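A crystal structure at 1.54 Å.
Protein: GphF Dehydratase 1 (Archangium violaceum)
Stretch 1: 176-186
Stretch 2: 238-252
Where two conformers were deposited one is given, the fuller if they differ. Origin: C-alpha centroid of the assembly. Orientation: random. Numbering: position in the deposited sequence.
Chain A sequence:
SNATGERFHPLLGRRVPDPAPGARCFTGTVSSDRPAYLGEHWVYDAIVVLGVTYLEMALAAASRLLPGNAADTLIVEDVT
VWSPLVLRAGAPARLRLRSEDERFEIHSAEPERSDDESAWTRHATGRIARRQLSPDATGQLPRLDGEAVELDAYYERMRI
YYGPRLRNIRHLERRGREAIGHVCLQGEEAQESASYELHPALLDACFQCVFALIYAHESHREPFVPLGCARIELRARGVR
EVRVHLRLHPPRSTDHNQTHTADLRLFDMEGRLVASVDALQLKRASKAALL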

# COMPACT_ATOMS: atom_id res chain seq x y z
N GLY A 176 -17.39 -12.76 12.09
CA GLY A 176 -16.22 -12.92 12.94
C GLY A 176 -15.14 -11.91 12.59
O GLY A 176 -15.40 -10.72 12.41
N ARG A 177 -13.90 -12.39 12.49
CA ARG A 177 -12.76 -11.56 12.12
C ARG A 177 -12.46 -11.61 10.62
O ARG A 177 -11.36 -11.23 10.21
CB ARG A 177 -11.51 -11.99 12.89
CG ARG A 177 -11.59 -11.85 14.40
CD ARG A 177 -10.20 -11.97 15.01
NE ARG A 177 -9.60 -13.28 14.79
CZ ARG A 177 -9.82 -14.34 15.56
NH1 ARG A 177 -10.63 -14.24 16.62
NH2 ARG A 177 -9.23 -15.49 15.29
N GLU A 178 -13.41 -12.06 9.81
CA GLU A 178 -13.26 -12.12 8.37
C GLU A 178 -14.24 -11.18 7.69
O GLU A 178 -15.29 -10.82 8.24
CB GLU A 178 -13.46 -13.55 7.85
CG GLU A 178 -12.46 -14.53 8.42
CD GLU A 178 -12.50 -15.89 7.73
OE1 GLU A 178 -13.00 -15.97 6.59
OE2 GLU A 178 -12.01 -16.87 8.34
N ALA A 179 -13.88 -10.77 6.48
CA ALA A 179 -14.74 -9.88 5.71
C ALA A 179 -14.50 -10.09 4.23
O ALA A 179 -13.44 -10.56 3.82
CB ALA A 179 -14.52 -8.41 6.08
N ILE A 180 -15.50 -9.73 3.44
CA ILE A 180 -15.35 -9.60 2.00
C ILE A 180 -15.77 -8.19 1.61
O ILE A 180 -16.85 -7.73 2.01
CB ILE A 180 -16.15 -10.65 1.22
CG1 ILE A 180 -15.55 -12.03 1.45
CG2 ILE A 180 -16.17 -10.31 -0.27
CD1 ILE A 180 -16.38 -13.10 0.87
N GLY A 181 -14.90 -7.51 0.88
CA GLY A 181 -15.17 -6.16 0.44
C GLY A 181 -15.12 -6.11 -1.07
O GLY A 181 -14.45 -6.93 -1.72
N HIS A 182 -15.87 -5.18 -1.64
CA HIS A 182 -15.83 -4.87 -3.06
C HIS A 182 -15.25 -3.47 -3.18
O HIS A 182 -15.81 -2.51 -2.63
CB HIS A 182 -17.24 -4.95 -3.65
CG HIS A 182 -17.33 -4.49 -5.08
ND1 HIS A 182 -18.48 -3.95 -5.61
CD2 HIS A 182 -16.41 -4.49 -6.07
CE1 HIS A 182 -18.27 -3.65 -6.88
NE2 HIS A 182 -17.03 -3.97 -7.19
N VAL A 183 -14.10 -3.35 -3.85
CA VAL A 183 -13.42 -2.07 -4.03
C VAL A 183 -13.32 -1.77 -5.51
O VAL A 183 -13.07 -2.67 -6.33
CB VAL A 183 -12.03 -1.99 -3.36
CG1 VAL A 183 -12.03 -2.58 -1.97
CG2 VAL A 183 -10.94 -2.57 -4.21
N CYS A 184 -13.53 -0.51 -5.87
CA CYS A 184 -13.56 -0.11 -7.26
C CYS A 184 -13.02 1.30 -7.38
O CYS A 184 -13.46 2.21 -6.65
CB CYS A 184 -14.98 -0.19 -7.82
SG CYS A 184 -15.08 0.02 -9.59
N LEU A 185 -12.05 1.49 -8.27
CA LEU A 185 -11.53 2.83 -8.51
C LEU A 185 -12.53 3.64 -9.33
O LEU A 185 -13.33 3.09 -10.09
CB LEU A 185 -10.21 2.77 -9.25
CG LEU A 185 -9.07 2.05 -8.52
CD1 LEU A 185 -7.86 1.99 -9.40
CD2 LEU A 185 -8.75 2.74 -7.19
N GLN A 186 -12.49 4.95 -9.15
CA GLN A 186 -13.31 5.85 -9.94
C GLN A 186 -12.50 7.10 -10.25
O GLN A 186 -11.33 7.23 -9.85
CB GLN A 186 -14.63 6.20 -9.23
CG GLN A 186 -15.61 5.05 -9.04
CD GLN A 186 -16.10 4.46 -10.36
OE1 GLN A 186 -16.14 5.14 -11.39
NE2 GLN A 186 -16.49 3.19 -10.33
N GLY A 238 -2.48 -3.61 -13.43
CA GLY A 238 -3.45 -2.63 -13.88
C GLY A 238 -4.89 -2.90 -13.51
O GLY A 238 -5.80 -2.46 -14.22
N VAL A 239 -5.13 -3.60 -12.40
CA VAL A 239 -6.48 -3.94 -11.98
C VAL A 239 -7.15 -2.71 -11.37
O VAL A 239 -6.52 -1.95 -10.63
CB VAL A 239 -6.44 -5.12 -10.99
CG1 VAL A 239 -7.81 -5.37 -10.40
CG2 VAL A 239 -5.92 -6.37 -11.69
N ARG A 240 -8.44 -2.50 -11.68
CA ARG A 240 -9.18 -1.35 -11.19
C ARG A 240 -10.28 -1.71 -10.20
O ARG A 240 -10.88 -0.80 -9.61
CB ARG A 240 -9.83 -0.58 -12.36
CG ARG A 240 -8.91 -0.33 -13.56
CD ARG A 240 -9.55 0.64 -14.55
NE ARG A 240 -10.80 0.14 -15.12
CZ ARG A 240 -11.62 0.88 -15.86
NH1 ARG A 240 -11.32 2.15 -16.10
NH2 ARG A 240 -12.74 0.35 -16.34
N GLU A 241 -10.55 -2.99 -10.01
CA GLU A 241 -11.74 -3.42 -9.29
C GLU A 241 -11.52 -4.85 -8.81
O GLU A 241 -11.12 -5.71 -9.61
CB GLU A 241 -12.98 -3.34 -10.19
CG GLU A 241 -14.29 -3.66 -9.49
CD GLU A 241 -15.51 -3.46 -10.38
OE1 GLU A 241 -15.33 -3.23 -11.59
OE2 GLU A 241 -16.64 -3.55 -9.86
N VAL A 242 -11.74 -5.09 -7.52
CA VAL A 242 -11.56 -6.42 -6.94
C VAL A 242 -12.63 -6.67 -5.89
O VAL A 242 -13.26 -5.75 -5.36
CB VAL A 242 -10.18 -6.65 -6.29
CG1 VAL A 242 -9.04 -6.56 -7.31
CG2 VAL A 242 -9.96 -5.67 -5.15
N ARG A 243 -12.83 -7.94 -5.59
CA ARG A 243 -13.40 -8.36 -4.32
C ARG A 243 -12.26 -8.88 -3.47
O ARG A 243 -11.39 -9.62 -3.95
CB ARG A 243 -14.47 -9.43 -4.52
CG ARG A 243 -15.71 -8.92 -5.26
CD ARG A 243 -16.83 -9.95 -5.17
NE ARG A 243 -18.06 -9.49 -5.80
CZ ARG A 243 -18.37 -9.69 -7.08
NH1 ARG A 243 -17.54 -10.35 -7.89
NH2 ARG A 243 -19.51 -9.23 -7.56
N VAL A 244 -12.23 -8.48 -2.21
CA VAL A 244 -11.11 -8.80 -1.33
C VAL A 244 -11.63 -9.58 -0.14
O VAL A 244 -12.63 -9.18 0.48
CB VAL A 244 -10.34 -7.54 -0.89
CG1 VAL A 244 -11.29 -6.49 -0.30
CG2 VAL A 244 -9.25 -7.93 0.10
N HIS A 245 -10.99 -10.70 0.16
CA HIS A 245 -11.24 -11.43 1.39
C HIS A 245 -10.12 -11.11 2.38
O HIS A 245 -8.94 -11.14 2.01
CB HIS A 245 -11.32 -12.93 1.12
CG HIS A 245 -11.51 -13.75 2.35
ND1 HIS A 245 -10.75 -14.86 2.63
CD2 HIS A 245 -12.36 -13.61 3.40
CE1 HIS A 245 -11.13 -15.38 3.78
NE2 HIS A 245 -12.10 -14.63 4.27
N LEU A 246 -10.48 -10.77 3.61
CA LEU A 246 -9.48 -10.46 4.63
C LEU A 246 -9.75 -11.29 5.88
O LEU A 246 -10.89 -11.64 6.17
CB LEU A 246 -9.47 -8.96 4.99
CG LEU A 246 -10.66 -8.42 5.79
CD1 LEU A 246 -10.43 -8.54 7.31
CD2 LEU A 246 -10.91 -6.99 5.45
N ARG A 247 -8.68 -11.59 6.61
CA ARG A 247 -8.79 -12.31 7.88
C ARG A 247 -7.87 -11.66 8.90
O ARG A 247 -6.65 -11.64 8.73
CB ARG A 247 -8.47 -13.80 7.72
CG ARG A 247 -8.48 -14.56 9.06
CD ARG A 247 -8.19 -16.07 8.90
NE ARG A 247 -9.19 -16.76 8.10
CZ ARG A 247 -8.95 -17.45 6.98
NH1 ARG A 247 -7.70 -17.56 6.52
NH2 ARG A 247 -9.94 -18.04 6.33
N LEU A 248 -8.46 -11.15 9.98
CA LEU A 248 -7.68 -10.62 11.08
C LEU A 248 -7.21 -11.76 11.98
O LEU A 248 -7.97 -12.69 12.27
CB LEU A 248 -8.52 -9.62 11.88
CG LEU A 248 -8.47 -8.18 11.37
CD1 LEU A 248 -9.71 -7.42 11.80
CD2 LEU A 248 -7.21 -7.48 11.88
N HIS A 249 -5.96 -11.69 12.41
CA HIS A 249 -5.44 -12.64 13.38
C HIS A 249 -6.09 -12.39 14.74
O HIS A 249 -6.61 -11.30 14.99
CB HIS A 249 -3.92 -12.52 13.47
CG HIS A 249 -3.20 -12.99 12.25
ND1 HIS A 249 -1.86 -13.32 12.26
CD2 HIS A 249 -3.63 -13.19 10.98
CE1 HIS A 249 -1.49 -13.69 11.05
NE2 HIS A 249 -2.54 -13.63 10.25
N PRO A 250 -6.09 -13.38 15.63
CA PRO A 250 -6.68 -13.18 16.96
C PRO A 250 -5.99 -12.04 17.69
O PRO A 250 -4.76 -12.03 17.80
CB PRO A 250 -6.46 -14.53 17.66
CG PRO A 250 -5.48 -15.27 16.82
CD PRO A 250 -5.65 -14.77 15.42
N PRO A 251 -6.75 -11.07 18.18
CA PRO A 251 -6.14 -9.94 18.88
C PRO A 251 -5.76 -10.32 20.30
O PRO A 251 -6.28 -11.27 20.88
CB PRO A 251 -7.25 -8.88 18.88
CG PRO A 251 -8.44 -9.50 18.19
CD PRO A 251 -8.21 -10.97 18.14
N ARG A 252 -4.83 -9.55 20.87
CA ARG A 252 -4.41 -9.84 22.23
C ARG A 252 -5.44 -9.35 23.25
O ARG A 252 -5.53 -9.92 24.34
CB ARG A 252 -3.03 -9.23 22.50
CG ARG A 252 -2.93 -7.73 22.29
CD ARG A 252 -3.22 -6.94 23.58
NE ARG A 252 -3.28 -5.50 23.35
CZ ARG A 252 -2.26 -4.67 23.57
NH1 ARG A 252 -1.11 -5.13 24.02
NH2 ARG A 252 -2.41 -3.37 23.34
O HOH W 1 -7.67 -15.40 12.82

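Two antiparallel strands, 178-184 and 241-248, lie side by side and bury 1019 Å² between the stretches, summed over both sides. The first rule is the backbone ladder. Ala 179 pairs with Leu 246, Gly 181 with Val 244 and Val 183 with Val 242, and in each pair both amides donate to the partner's carbonyl: Gly 181 N to Val 244 O and Val 244 N to Gly 181 O are both 2.8 Å, while Val 183 N to Val 242 O and Val 242 N to Val 183 O are both 3.0 Å. One further bond extends the ladder at each end, Leu 248 N to Arg 177 O and Leu 185 N to Arg 240 O, both 2.9 Å and nearly straight. Between these rungs the alpha carbons close in, and CA-H...O contacts such as Ile 180 CA to Val 244 O at 3.1 Å give the same carbonyls a second, weaker partner.

The two faces follow different rules. The face carrying Ala 179, Val 183, Val 242, Val 244 and Leu 246 is buried and apolar, so it asks for no side-chain hydrogen bonds. Val 183 CG2 packs against Val 242 CG2 at 3.4 Å, and Ala 179 CB meets Leu 246 CG at 3.9 Å. Gly 181 sits among them without a side chain; a CB there would come 3.4 Å from Val 244 CG1, a tight fit.

On the other face, polar side chains pair across the strands, and diagonals matter as much as direct neighbours. Glu 178 serves two residues, and three N-H donors, with its two carboxylate oxygens. OE1 accepts from His 245 NE2 at 2.8 Å, while OE2 makes a salt bridge with its direct partner Arg 247, taking NE at 2.8 Å and NH2 at 3.1 Å. The carboxylate oxygen lies near the guanidinium plane, where the N-H bonds point. The diagonal histidine-glutamate bond recurs further along: His 182 NE2 donates to Glu 241 OE2 at 2.7 Å, again at the ring edge. Both histidines use a t chi1, and their ring ends come nearer the opposing strand than the CA-to-CB direction alone suggests. Ile 180 interrupts this polar face, its CG1 4.1 Å from His 245 CD2.

Arg 177 finishes the contact beyond the strand. Its NE donates to Leu 248 O at 3.1 Å, and water 1 links the same residues, accepting from Arg 177 NH2 at 2.9 Å and donating to Leu 248 O at 2.8 Å. That carbonyl therefore has two donors, while Pro 250 N lies over one face of the guanidinium.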